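Local coordinates for disulfide bond protein A (Staphylococcus aureus, PDB 3BCI) that probably catalyses thiol-disulfide exchange during oxidative protein folding, as a DsbA-type oxidoreductase of the thioredoxin family, at residues K27-D30 with E31-P35; N40-N44 with H45-Y49; L110-D113 with K114-N118; A153-G157 with E158-D162. One frame throughout, in Å; residues are numbered along the deposited sequence.

Contact 1 (K27-D30 with E31-P35)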
loop_
_atom_site.group_PDB
_atom_site.type_symbol
_atom_site.label_atom_id
_atom_site.label_comp_id
_atom_site.label_asym_id
_atom_site.label_seq_id
_atom_site.Cartn_x
_atom_site.Cartn_y
_atom_site.Cartn_z
ATOM N N LYS A 27 5.006 7.145 -5.238
ATOM C CA LYS A 27 4.685 6.592 -6.554
ATOM C C LYS A 27 6.007 6.177 -7.208
ATOM O O LYS A 27 6.093 5.141 -7.869
ATOM C CB LYS A 27 3.981 7.667 -7.396
ATOM C CG LYS A 27 3.749 7.325 -8.860
ATOM C CD LYS A 27 2.975 8.459 -9.542
ATOM C CE LYS A 27 2.721 8.185 -11.011
ATOM N NZ LYS A 27 3.970 8.238 -11.821
ATOM N N GLU A 28 7.038 6.993 -7.004
ATOM C CA GLU A 28 8.364 6.720 -7.546
ATOM C C GLU A 28 8.945 5.454 -6.951
ATOM O O GLU A 28 9.543 4.647 -7.661
ATOM C CB GLU A 28 9.307 7.877 -7.244
ATOM C CG GLU A 28 9.451 8.864 -8.365
ATOM C CD GLU A 28 10.294 10.059 -7.965
ATOM O OE1 GLU A 28 11.359 9.871 -7.356
ATOM O OE2 GLU A 28 9.897 11.197 -8.264
ATOM N N LEU A 29 8.790 5.287 -5.642
ATOM C CA LEU A 29 9.304 4.092 -4.987
ATOM C C LEU A 29 8.626 2.867 -5.597
ATOM O O LEU A 29 9.284 1.888 -5.949
ATOM C CB LEU A 29 9.044 4.160 -3.479
ATOM C CG LEU A 29 9.547 3.004 -2.600
ATOM C CD1 LEU A 29 9.670 3.489 -1.161
ATOM C CD2 LEU A 29 8.596 1.804 -2.683
ATOM N N ASP A 30 7.308 2.929 -5.743
ATOM C CA ASP A 30 6.564 1.810 -6.308
ATOM C C ASP A 30 7.078 1.423 -7.697
ATOM O O ASP A 30 7.329 0.249 -7.970
ATOM C CB ASP A 30 5.079 2.160 -6.404
ATOM C CG ASP A 30 4.231 0.978 -6.828
ATOM O OD1 ASP A 30 3.915 0.129 -5.963
ATOM O OD2 ASP A 30 3.897 0.895 -8.027
ATOM N N GLU A 31 7.245 2.416 -8.563
ATOM C CA GLU A 31 7.703 2.187 -9.933
ATOM C C GLU A 31 9.130 1.665 -10.009
ATOM O O GLU A 31 9.433 0.789 -10.813
ATOM C CB GLU A 31 7.628 3.486 -10.743
ATOM C CG GLU A 31 6.291 4.193 -10.690
ATOM C CD GLU A 31 6.334 5.562 -11.350
ATOM O OE1 GLU A 31 7.302 6.309 -11.099
ATOM O OE2 GLU A 31 5.399 5.894 -12.106
ATOM N N LYS A 32 9.999 2.213 -9.168
ATOM C CA LYS A 32 11.409 1.839 -9.158
ATOM C C LYS A 32 11.776 0.583 -8.373
ATOM O O LYS A 32 12.663 -0.174 -8.774
ATOM C CB LYS A 32 12.240 3.000 -8.607
ATOM C CG LYS A 32 12.201 4.265 -9.455
ATOM C CD LYS A 32 13.023 5.376 -8.803
ATOM C CE LYS A 32 13.144 6.591 -9.716
ATOM N NZ LYS A 32 13.996 7.644 -9.100
ATOM N N VAL A 33 11.094 0.363 -7.258
ATOM C CA VAL A 33 11.413 -0.757 -6.379
ATOM C C VAL A 33 10.560 -2.021 -6.452
ATOM O O VAL A 33 11.087 -3.137 -6.532
ATOM C CB VAL A 33 11.408 -0.269 -4.909
ATOM C CG1 VAL A 33 11.613 -1.436 -3.960
ATOM C CG2 VAL A 33 12.483 0.794 -4.711
ATOM N N MET A 34 9.246 -1.845 -6.406
ATOM C CA MET A 34 8.323 -2.966 -6.381
ATOM C C MET A 34 8.427 -4.060 -7.442
ATOM O O MET A 34 8.313 -5.238 -7.115
ATOM C CB MET A 34 6.890 -2.438 -6.291
ATOM C CG MET A 34 6.628 -1.681 -4.981
ATOM S SD MET A 34 7.140 -2.615 -3.490
ATOM C CE MET A 34 5.918 -3.860 -3.450
ATOM N N PRO A 35 8.649 -3.701 -8.715
ATOM C CA PRO A 35 8.744 -4.770 -9.714
ATOM C C PRO A 35 9.748 -5.864 -9.339
ATOM O O PRO A 35 9.427 -7.050 -9.375
ATOM C CB PRO A 35 9.141 -4.017 -10.982
ATOM C CG PRO A 35 8.436 -2.710 -10.809
ATOM C CD PRO A 35 8.736 -2.378 -9.357
HETATM O O HOH W 1 6.899 8.924 -11.181
HETATM O O HOH W 2 13.224 8.422 -6.837
#

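Contact 2 (N40-N44 with H45-Y49)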
loop_
_atom_site.group_PDB
_atom_site.type_symbol
_atom_site.label_atom_id
_atom_site.label_comp_id
_atom_site.label_asym_id
_atom_site.label_seq_id
_atom_site.Cartn_x
_atom_site.Cartn_y
_atom_site.Cartn_z
ATOM N N ASN A 40 11.520 -10.999 -6.727
ATOM C CA ASN A 40 12.555 -11.716 -6.000
ATOM C C ASN A 40 12.330 -11.990 -4.524
ATOM O O ASN A 40 13.024 -12.828 -3.946
ATOM C CB ASN A 40 13.885 -10.984 -6.177
ATOM C CG ASN A 40 14.251 -10.803 -7.638
ATOM O OD1 ASN A 40 14.321 -11.773 -8.393
ATOM N ND2 ASN A 40 14.483 -9.561 -8.043
ATOM N N TYR A 41 11.374 -11.313 -3.899
ATOM C CA TYR A 41 11.178 -11.542 -2.474
ATOM C C TYR A 41 9.755 -11.639 -1.949
ATOM O O TYR A 41 9.519 -12.331 -0.959
ATOM C CB TYR A 41 11.909 -10.466 -1.657
ATOM C CG TYR A 41 13.415 -10.568 -1.671
ATOM C CD1 TYR A 41 14.175 -9.858 -2.595
ATOM C CD2 TYR A 41 14.079 -11.394 -0.767
ATOM C CE1 TYR A 41 15.566 -9.970 -2.619
ATOM C CE2 TYR A 41 15.464 -11.514 -0.783
ATOM C CZ TYR A 41 16.200 -10.801 -1.711
ATOM O OH TYR A 41 17.570 -10.924 -1.719
ATOM N N ILE A 42 8.811 -10.952 -2.580
ATOM C CA ILE A 42 7.442 -10.982 -2.077
ATOM C C ILE A 42 6.555 -12.092 -2.639
ATOM O O ILE A 42 5.944 -12.836 -1.875
ATOM C CB ILE A 42 6.747 -9.625 -2.301
ATOM C CG1 ILE A 42 7.603 -8.497 -1.705
ATOM C CG2 ILE A 42 5.375 -9.642 -1.631
ATOM C CD1 ILE A 42 7.079 -7.099 -2.002
ATOM N N ASP A 43 6.473 -12.203 -3.960
ATOM C CA ASP A 43 5.641 -13.240 -4.576
ATOM C C ASP A 43 6.137 -14.658 -4.324
ATOM O O ASP A 43 5.359 -15.612 -4.383
ATOM C CB ASP A 43 5.516 -13.007 -6.079
ATOM C CG ASP A 43 4.665 -11.801 -6.403
ATOM O OD1 ASP A 43 3.984 -11.311 -5.489
ATOM O OD2 ASP A 43 4.670 -11.346 -7.562
ATOM N N ASN A 44 7.430 -14.803 -4.060
ATOM C CA ASN A 44 7.983 -16.123 -3.783
ATOM C C ASN A 44 8.009 -16.330 -2.269
ATOM O O ASN A 44 8.687 -17.219 -1.748
ATOM C CB ASN A 44 9.382 -16.268 -4.395
ATOM C CG ASN A 44 10.336 -15.192 -3.938
ATOM O OD1 ASN A 44 9.990 -14.352 -3.109
ATOM N ND2 ASN A 44 11.551 -15.212 -4.475
ATOM N N HIS A 45 7.264 -15.476 -1.571
ATOM C CA HIS A 45 7.127 -15.552 -0.116
ATOM C C HIS A 45 8.408 -15.564 0.713
ATOM O O HIS A 45 8.458 -16.192 1.773
ATOM C CB HIS A 45 6.286 -16.782 0.235
ATOM C CG HIS A 45 5.019 -16.878 -0.551
ATOM N ND1 HIS A 45 4.009 -15.947 -0.445
ATOM C CD2 HIS A 45 4.619 -17.763 -1.495
ATOM C CE1 HIS A 45 3.041 -16.251 -1.292
ATOM N NE2 HIS A 45 3.387 -17.348 -1.941
ATOM N N LYS A 46 9.441 -14.871 0.249
ATOM C CA LYS A 46 10.689 -14.819 1.001
ATOM C C LYS A 46 10.595 -13.820 2.150
ATOM O O LYS A 46 11.270 -13.963 3.165
ATOM C CB LYS A 46 11.857 -14.458 0.086
ATOM C CG LYS A 46 12.428 -15.653 -0.654
ATOM C CD LYS A 46 13.679 -15.280 -1.423
ATOM C CE LYS A 46 14.466 -16.523 -1.791
ATOM N NZ LYS A 46 15.606 -16.215 -2.699
ATOM N N VAL A 47 9.756 -12.806 1.993
ATOM C CA VAL A 47 9.585 -11.811 3.048
ATOM C C VAL A 47 8.113 -11.486 3.203
ATOM O O VAL A 47 7.292 -11.867 2.371
ATOM C CB VAL A 47 10.309 -10.485 2.718
ATOM C CG1 VAL A 47 11.766 -10.756 2.363
ATOM C CG2 VAL A 47 9.596 -9.769 1.566
ATOM N N GLU A 48 7.785 -10.803 4.290
ATOM C CA GLU A 48 6.424 -10.350 4.528
ATOM C C GLU A 48 6.502 -8.879 4.136
ATOM O O GLU A 48 7.434 -8.178 4.538
ATOM C CB GLU A 48 6.057 -10.465 6.007
ATOM C CG GLU A 48 6.064 -11.887 6.537
ATOM C CD GLU A 48 4.806 -12.651 6.176
ATOM O OE1 GLU A 48 4.241 -12.403 5.088
ATOM O OE2 GLU A 48 4.388 -13.511 6.979
ATOM N N TYR A 49 5.552 -8.421 3.326
ATOM C CA TYR A 49 5.524 -7.028 2.903
ATOM C C TYR A 49 4.335 -6.343 3.554
ATOM O O TYR A 49 3.241 -6.909 3.613
ATOM C CB TYR A 49 5.399 -6.925 1.378
ATOM C CG TYR A 49 5.084 -5.530 0.881
ATOM C CD1 TYR A 49 6.000 -4.482 1.031
ATOM C CD2 TYR A 49 3.857 -5.248 0.281
ATOM C CE1 TYR A 49 5.690 -3.184 0.590
ATOM C CE2 TYR A 49 3.541 -3.966 -0.157
ATOM C CZ TYR A 49 4.457 -2.941 -0.002
ATOM O OH TYR A 49 4.137 -1.680 -0.453
HETATM O O HOH W 3 15.533 -13.939 -4.294
HETATM O O HOH W 4 5.118 -12.370 0.736
#

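Contact 3 (L110-D113 with K114-N118)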
loop_
_atom_site.group_PDB
_atom_site.type_symbol
_atom_site.label_atom_id
_atom_site.label_comp_id
_atom_site.label_asym_id
_atom_site.label_seq_id
_atom_site.Cartn_x
_atom_site.Cartn_y
_atom_site.Cartn_z
ATOM N N LEU A 110 -9.393 -5.409 -11.374
ATOM C CA LEU A 110 -8.661 -6.586 -10.910
ATOM C C LEU A 110 -9.276 -7.863 -11.491
ATOM O O LEU A 110 -8.637 -8.917 -11.532
ATOM C CB LEU A 110 -8.678 -6.652 -9.382
ATOM C CG LEU A 110 -8.015 -5.485 -8.643
ATOM C CD1 LEU A 110 -8.141 -5.691 -7.141
ATOM C CD2 LEU A 110 -6.552 -5.387 -9.046
ATOM N N HIS A 111 -10.527 -7.760 -11.928
ATOM C CA HIS A 111 -11.239 -8.888 -12.523
ATOM C C HIS A 111 -11.340 -10.105 -11.624
ATOM O O HIS A 111 -11.044 -11.228 -12.039
ATOM C CB HIS A 111 -10.581 -9.274 -13.848
ATOM C CG HIS A 111 -10.576 -8.166 -14.851
ATOM N ND1 HIS A 111 -11.706 -7.431 -15.144
ATOM C CD2 HIS A 111 -9.581 -7.649 -15.609
ATOM C CE1 HIS A 111 -11.405 -6.507 -16.038
ATOM N NE2 HIS A 111 -10.122 -6.616 -16.337
ATOM N N LEU A 112 -11.760 -9.873 -10.387
ATOM C CA LEU A 112 -11.935 -10.946 -9.421
ATOM C C LEU A 112 -13.326 -11.491 -9.711
ATOM O O LEU A 112 -14.040 -10.947 -10.558
ATOM C CB LEU A 112 -11.907 -10.380 -8.001
ATOM C CG LEU A 112 -10.731 -9.474 -7.631
ATOM C CD1 LEU A 112 -11.010 -8.818 -6.285
ATOM C CD2 LEU A 112 -9.442 -10.279 -7.583
ATOM N N ASP A 113 -13.722 -12.559 -9.030
ATOM C CA ASP A 113 -15.060 -13.072 -9.261
ATOM C C ASP A 113 -16.010 -12.006 -8.718
ATOM O O ASP A 113 -15.660 -11.259 -7.801
ATOM C CB ASP A 113 -15.289 -14.405 -8.545
ATOM C CG ASP A 113 -15.380 -14.255 -7.043
ATOM O OD1 ASP A 113 -14.322 -14.261 -6.383
ATOM O OD2 ASP A 113 -16.511 -14.126 -6.522
ATOM N N LYS A 114 -17.203 -11.940 -9.295
ATOM C CA LYS A 114 -18.211 -10.956 -8.919
ATOM C C LYS A 114 -18.445 -10.753 -7.424
ATOM O O LYS A 114 -18.390 -9.622 -6.937
ATOM C CB LYS A 114 -19.542 -11.303 -9.590
ATOM C CG LYS A 114 -20.616 -10.239 -9.437
ATOM C CD LYS A 114 -20.269 -8.980 -10.216
ATOM C CE LYS A 114 -21.466 -8.045 -10.296
ATOM N NZ LYS A 114 -21.213 -6.881 -11.188
ATOM N N GLU A 115 -18.711 -11.834 -6.699
ATOM C CA GLU A 115 -18.981 -11.724 -5.269
ATOM C C GLU A 115 -17.800 -11.206 -4.444
ATOM O O GLU A 115 -17.998 -10.500 -3.464
ATOM C CB GLU A 115 -19.467 -13.067 -4.706
ATOM C CG GLU A 115 -20.848 -13.512 -5.220
ATOM C CD GLU A 115 -21.944 -12.460 -5.019
ATOM O OE1 GLU A 115 -21.863 -11.678 -4.045
ATOM O OE2 GLU A 115 -22.902 -12.428 -5.826
ATOM N N THR A 116 -16.578 -11.551 -4.832
ATOM C CA THR A 116 -15.408 -11.075 -4.094
ATOM C C THR A 116 -15.311 -9.568 -4.315
ATOM O O THR A 116 -15.054 -8.800 -3.394
ATOM C CB THR A 116 -14.123 -11.764 -4.592
ATOM O OG1 THR A 116 -14.203 -13.166 -4.307
ATOM C CG2 THR A 116 -12.896 -11.181 -3.900
ATOM N N GLU A 117 -15.538 -9.166 -5.556
ATOM C CA GLU A 117 -15.521 -7.768 -5.951
ATOM C C GLU A 117 -16.534 -6.975 -5.126
ATOM O O GLU A 117 -16.199 -5.938 -4.561
ATOM C CB GLU A 117 -15.860 -7.676 -7.437
ATOM C CG GLU A 117 -15.995 -6.275 -7.996
ATOM C CD GLU A 117 -16.308 -6.303 -9.477
ATOM O OE1 GLU A 117 -15.439 -6.735 -10.259
ATOM O OE2 GLU A 117 -17.424 -5.910 -9.862
ATOM N N ASN A 118 -17.765 -7.477 -5.050
ATOM C CA ASN A 118 -18.823 -6.806 -4.291
ATOM C C ASN A 118 -18.478 -6.726 -2.813
ATOM O O ASN A 118 -18.756 -5.723 -2.155
ATOM C CB ASN A 118 -20.166 -7.537 -4.444
ATOM C CG ASN A 118 -20.715 -7.459 -5.852
ATOM O OD1 ASN A 118 -20.384 -6.544 -6.602
ATOM N ND2 ASN A 118 -21.570 -8.408 -6.214
HETATM O O HOH W 5 -12.812 -7.298 -9.464
#

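Contact 4 (A153-G157 with E158-D162)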
loop_
_atom_site.group_PDB
_atom_site.type_symbol
_atom_site.label_atom_id
_atom_site.label_comp_id
_atom_site.label_asym_id
_atom_site.label_seq_id
_atom_site.Cartn_x
_atom_site.Cartn_y
_atom_site.Cartn_z
ATOM N N ALA A 153 11.399 3.148 4.211
ATOM C CA ALA A 153 11.259 1.703 4.299
ATOM C C ALA A 153 12.182 1.121 5.350
ATOM O O ALA A 153 13.265 1.643 5.595
ATOM C CB ALA A 153 11.539 1.071 2.935
ATOM N N PHE A 154 11.730 0.037 5.972
ATOM C CA PHE A 154 12.484 -0.649 7.009
ATOM C C PHE A 154 12.388 -2.156 6.798
ATOM O O PHE A 154 11.367 -2.661 6.333
ATOM C CB PHE A 154 11.910 -0.299 8.388
ATOM C CG PHE A 154 12.018 1.160 8.738
ATOM C CD1 PHE A 154 13.103 1.635 9.466
ATOM C CD2 PHE A 154 11.038 2.060 8.332
ATOM C CE1 PHE A 154 13.209 2.993 9.785
ATOM C CE2 PHE A 154 11.133 3.416 8.644
ATOM C CZ PHE A 154 12.218 3.886 9.371
ATOM N N ILE A 155 13.459 -2.867 7.130
ATOM C CA ILE A 155 13.481 -4.319 7.021
ATOM C C ILE A 155 13.864 -4.796 8.415
ATOM O O ILE A 155 14.976 -4.552 8.885
ATOM C CB ILE A 155 14.504 -4.799 5.973
ATOM C CG1 ILE A 155 14.119 -4.248 4.593
ATOM C CG2 ILE A 155 14.533 -6.321 5.943
ATOM C CD1 ILE A 155 15.003 -4.715 3.451
ATOM N N ASN A 156 12.923 -5.459 9.076
ATOM C CA ASN A 156 13.113 -5.919 10.444
ATOM C C ASN A 156 13.542 -4.737 11.303
ATOM O O ASN A 156 14.419 -4.859 12.160
ATOM C CB ASN A 156 14.156 -7.037 10.528
ATOM C CG ASN A 156 13.657 -8.340 9.934
ATOM O OD1 ASN A 156 12.451 -8.549 9.798
ATOM N ND2 ASN A 156 14.582 -9.227 9.591
ATOM N N GLY A 157 12.929 -3.585 11.043
ATOM C CA GLY A 157 13.226 -2.393 11.812
ATOM C C GLY A 157 14.477 -1.631 11.431
ATOM O O GLY A 157 14.748 -0.593 12.022
ATOM N N GLU A 158 15.242 -2.144 10.470
ATOM C CA GLU A 158 16.464 -1.476 10.019
ATOM C C GLU A 158 16.103 -0.609 8.820
ATOM O O GLU A 158 15.450 -1.068 7.879
ATOM C CB GLU A 158 17.524 -2.510 9.616
ATOM C CG GLU A 158 18.021 -3.360 10.767
ATOM C CD GLU A 158 19.183 -2.725 11.509
ATOM O OE1 GLU A 158 19.227 -1.478 11.611
ATOM O OE2 GLU A 158 20.050 -3.479 11.997
ATOM N N LYS A 159 16.527 0.648 8.848
ATOM C CA LYS A 159 16.205 1.564 7.764
ATOM C C LYS A 159 16.900 1.215 6.456
ATOM O O LYS A 159 18.089 0.915 6.438
ATOM C CB LYS A 159 16.577 2.998 8.154
ATOM C CG LYS A 159 16.030 4.047 7.191
ATOM C CD LYS A 159 16.472 5.452 7.568
ATOM C CE LYS A 159 17.613 5.931 6.683
ATOM N NZ LYS A 159 17.169 6.121 5.270
ATOM N N VAL A 160 16.144 1.248 5.367
ATOM C CA VAL A 160 16.694 0.978 4.047
ATOM C C VAL A 160 17.394 2.279 3.644
ATOM O O VAL A 160 16.750 3.322 3.534
ATOM C CB VAL A 160 15.572 0.652 3.042
ATOM C CG1 VAL A 160 16.158 0.428 1.650
ATOM C CG2 VAL A 160 14.803 -0.594 3.511
ATOM N N GLU A 161 18.710 2.212 3.442
ATOM C CA GLU A 161 19.513 3.381 3.081
ATOM C C GLU A 161 18.933 4.223 1.947
ATOM O O GLU A 161 18.851 5.442 2.059
ATOM C CB GLU A 161 20.940 2.945 2.735
ATOM C CG GLU A 161 21.784 2.594 3.953
ATOM C CD GLU A 161 23.106 1.942 3.589
ATOM O OE1 GLU A 161 23.750 2.395 2.620
ATOM O OE2 GLU A 161 23.508 0.982 4.281
ATOM N N ASP A 162 18.544 3.574 0.854
ATOM C CA ASP A 162 17.946 4.272 -0.280
ATOM C C ASP A 162 16.673 3.512 -0.651
ATOM O O ASP A 162 16.716 2.555 -1.421
ATOM C CB ASP A 162 18.908 4.289 -1.467
ATOM C CG ASP A 162 18.341 5.014 -2.662
ATOM O OD1 ASP A 162 17.175 5.456 -2.594
ATOM O OD2 ASP A 162 19.057 5.140 -3.675
HETATM O O HOH W 6 14.242 4.453 3.964
#

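Contact 1 (K27-D30 with E31-P35)
The carboxylate of Glu31 receives the ammonium group of Lys27 from above its plane: Lys27 NZ sits 2.8 Å from Glu31 OE2, lifted 41° out of that plane. A water ties the other oxygen to the same lysine, accepting from Lys27 NZ and donating to Glu31 OE1, so both carboxylate oxygens are engaged. The flat end of Asp30 meets something different, the thioether chain of Met34, whose CG lies 3.4 Å from Asp30 OD1 as the two side chains run at about a right angle.

Lysine and glutamate suit positions one turn apart on a helix because both are long enough to meet across that turn, the glutamate extended and the lysine bending only at its last torsion. Lys27 runs straight with CG anti to its own N (chi1 172°) until chi4 turns NZ toward Glu31. Glu28 and Lys32 repeat the pairing more loosely, lying side by side with Glu28 OE1 and Lys32 NZ 3.9 Å apart, a long salt bridge.

Beneath these pairs runs the alpha-helical ladder, with Val33 N giving 2.7 Å to Leu29 O. It slackens near Met34, whose N makes only a weak bond of 3.2 Å to Asp30 O. Pro35, which has no N-H to offer, kinks the helix there, and its CD rests 3.3 Å from Asp30 O.

Buried side chains face the interior. Leu29 and Val33 pack on Tyr169 of helix 166-174, while Asp30 meets Lys84 and Phe87 and Met34 meets Leu80, all of helix 79-88, so helix 24-42 packs against both helices.

Contact 2 (N40-N44 with H45-Y49)
Ile42 CD1 packs 3.8 Å from Tyr49 CB, and one step back along the same side chain Ile42 CG1 lies 4.0 Å from Val47 CG2. The other methyl of Val47, CG1, comes 3.9 Å from CD2 of the Tyr41 ring. Branched residues suit this spot because one valine can reach two neighbours, and Met34 and Leu80 extend the apolar patch around Ile42. Tyr49 sends its hydroxyl past the patch to Gln83.

Further out, backbone bonds turn the chain. Tyr41 O takes Val47 N at 3.0 Å and, weakly, Lys46 N; His45 N closes the type I turn onto Ile42 O. His45 has positive phi (54°), and Asp43 O lies over one face of its ring, displaced toward the rim.

At the polar rim Asn44 folds back on the helix: chi1 of 56° sets CG between its backbone N and carbonyl carbon, and ND2 then donates 2.9 Å to Asn40 O. A water joins that same carbonyl to Lys46 NZ, whose aliphatic chain crosses the Asn44 amide at a slant, Lys46 CD nearest Asn44 ND2.

The wide turn closed on Tyr41 O and the positive-phi residue that follows end the helix and lead it into strand 48-53 of the thioredoxin beta-alpha-beta unit.

Contact 3 (L110-D113 with K114-N118)
Asp113 turns its carboxylate back over the first turn of the helix, so that OD2 accepts from Thr116 N at 3.1 Å. The conformation responsible is the tight one in which CG stands between the backbone N and the carbonyl carbon (chi1 71°); it brings OD2 to the N-H of Thr116, which has no preceding helical turn to receive it. Thr116 N approaches OD2 from above the carboxylate plane, 51° out of it.

The other oxygen, OD1, takes the hydroxyl of Thr116. Thr116 OG1 is modelled as donating to Asp113 OD1 at 2.4 Å, a very short distance whose exact value is doubtful. OG1 of Thr116 stands beside its own backbone N, anti to the carbonyl carbon (chi1 -64°), and therefore points at the cap, while its methyl is left for an apolar neighbour: Thr116 CG2 meets Leu112 CD1 at 3.9 Å, the two side chains at about a right angle.

Asp113 is thus the N-cap of helix 114-125; the preceding helix is left at His111, where phi is positive. A short aspartate is well matched to the role, and its negative charge probably interacts favourably with the positive end of the helix dipole. Asp113 also supplies the first regular helical acceptor, its O receiving Glu117 N at 3.1 Å.

Glu117 keeps an extended chain that reaches back beside the loop, where a water donates to Glu117 OE1 and accepts from Leu112 N. Leu112 itself leans on Ala75 and Ser78, in the loop between helices 61-74 and 79-88.

Contact 4 (A153-G157 with E158-D162)
Glu158, Val160 and Ala153 carry most of this hairpin contact. Glu158 begins the return strand, and its backbone does most of the work: Glu158 N reaches Ile155 O at 2.9 Å from well above the carbonyl plane, and Glu158 O takes Ile155 N at 2.8 Å. Its side chain starts out beside the same carbonyl, with CB 3.3 Å from Ile155 O and CG close by.

Between Ile155 and Glu158 the chain reverses through a type I' turn. Asn156 and Gly157 both take positive phi, which asparagine and glycine tolerate better than most residues, and Asn156 OD1 bonds to Leu14 N.

Val160 closes the other end. Its N-H meets Ala153 O nearly straight, 2.9 Å at 173°, and its CG2 methyl lies 3.7 Å from Ala153 CB and 3.9 Å from Ile155 CG1. Alanine leaves room for the bulkier valine branch. A water bridges Ala153 N and Val160 O, extending the strand pairing by one link. On the opposite face of the hairpin, the Phe154 ring crosses Lys159, with CE1 3.7 Å from Lys159 CB.

Strand 158-159 is the outermost strand on this side of the sheet. Strand 152-155 separates it from the antiparallel strand 14-19, while helix 166-174 covers the face of Ala153, Ile155 and Val160 through Tyr169, Leu172 and Ser168.

Contacts 1 and 2 lie on one helix, 24-42, and touch through Met34, whose CE is 3.7 Å from Ile42 CD1 and 3.9 Å from Tyr49 CZ. Contact 1 is the one next to the redox centre: Lys27 directly follows the Cys23-Cys26 pair, which can form a disulfide, and Leu29 packs on Pro151, just ahead of the hairpin strand of contact 4. Nearest atoms of contacts 1 and 4 are about 5 Å apart, and both lean on Tyr169. Contacts 2 and 4 reach the same sheet at its two outer strands. Contact 3 stands apart, about 12 Å from contact 1 at nearest atoms and about 35 Å from contact 4 between centres.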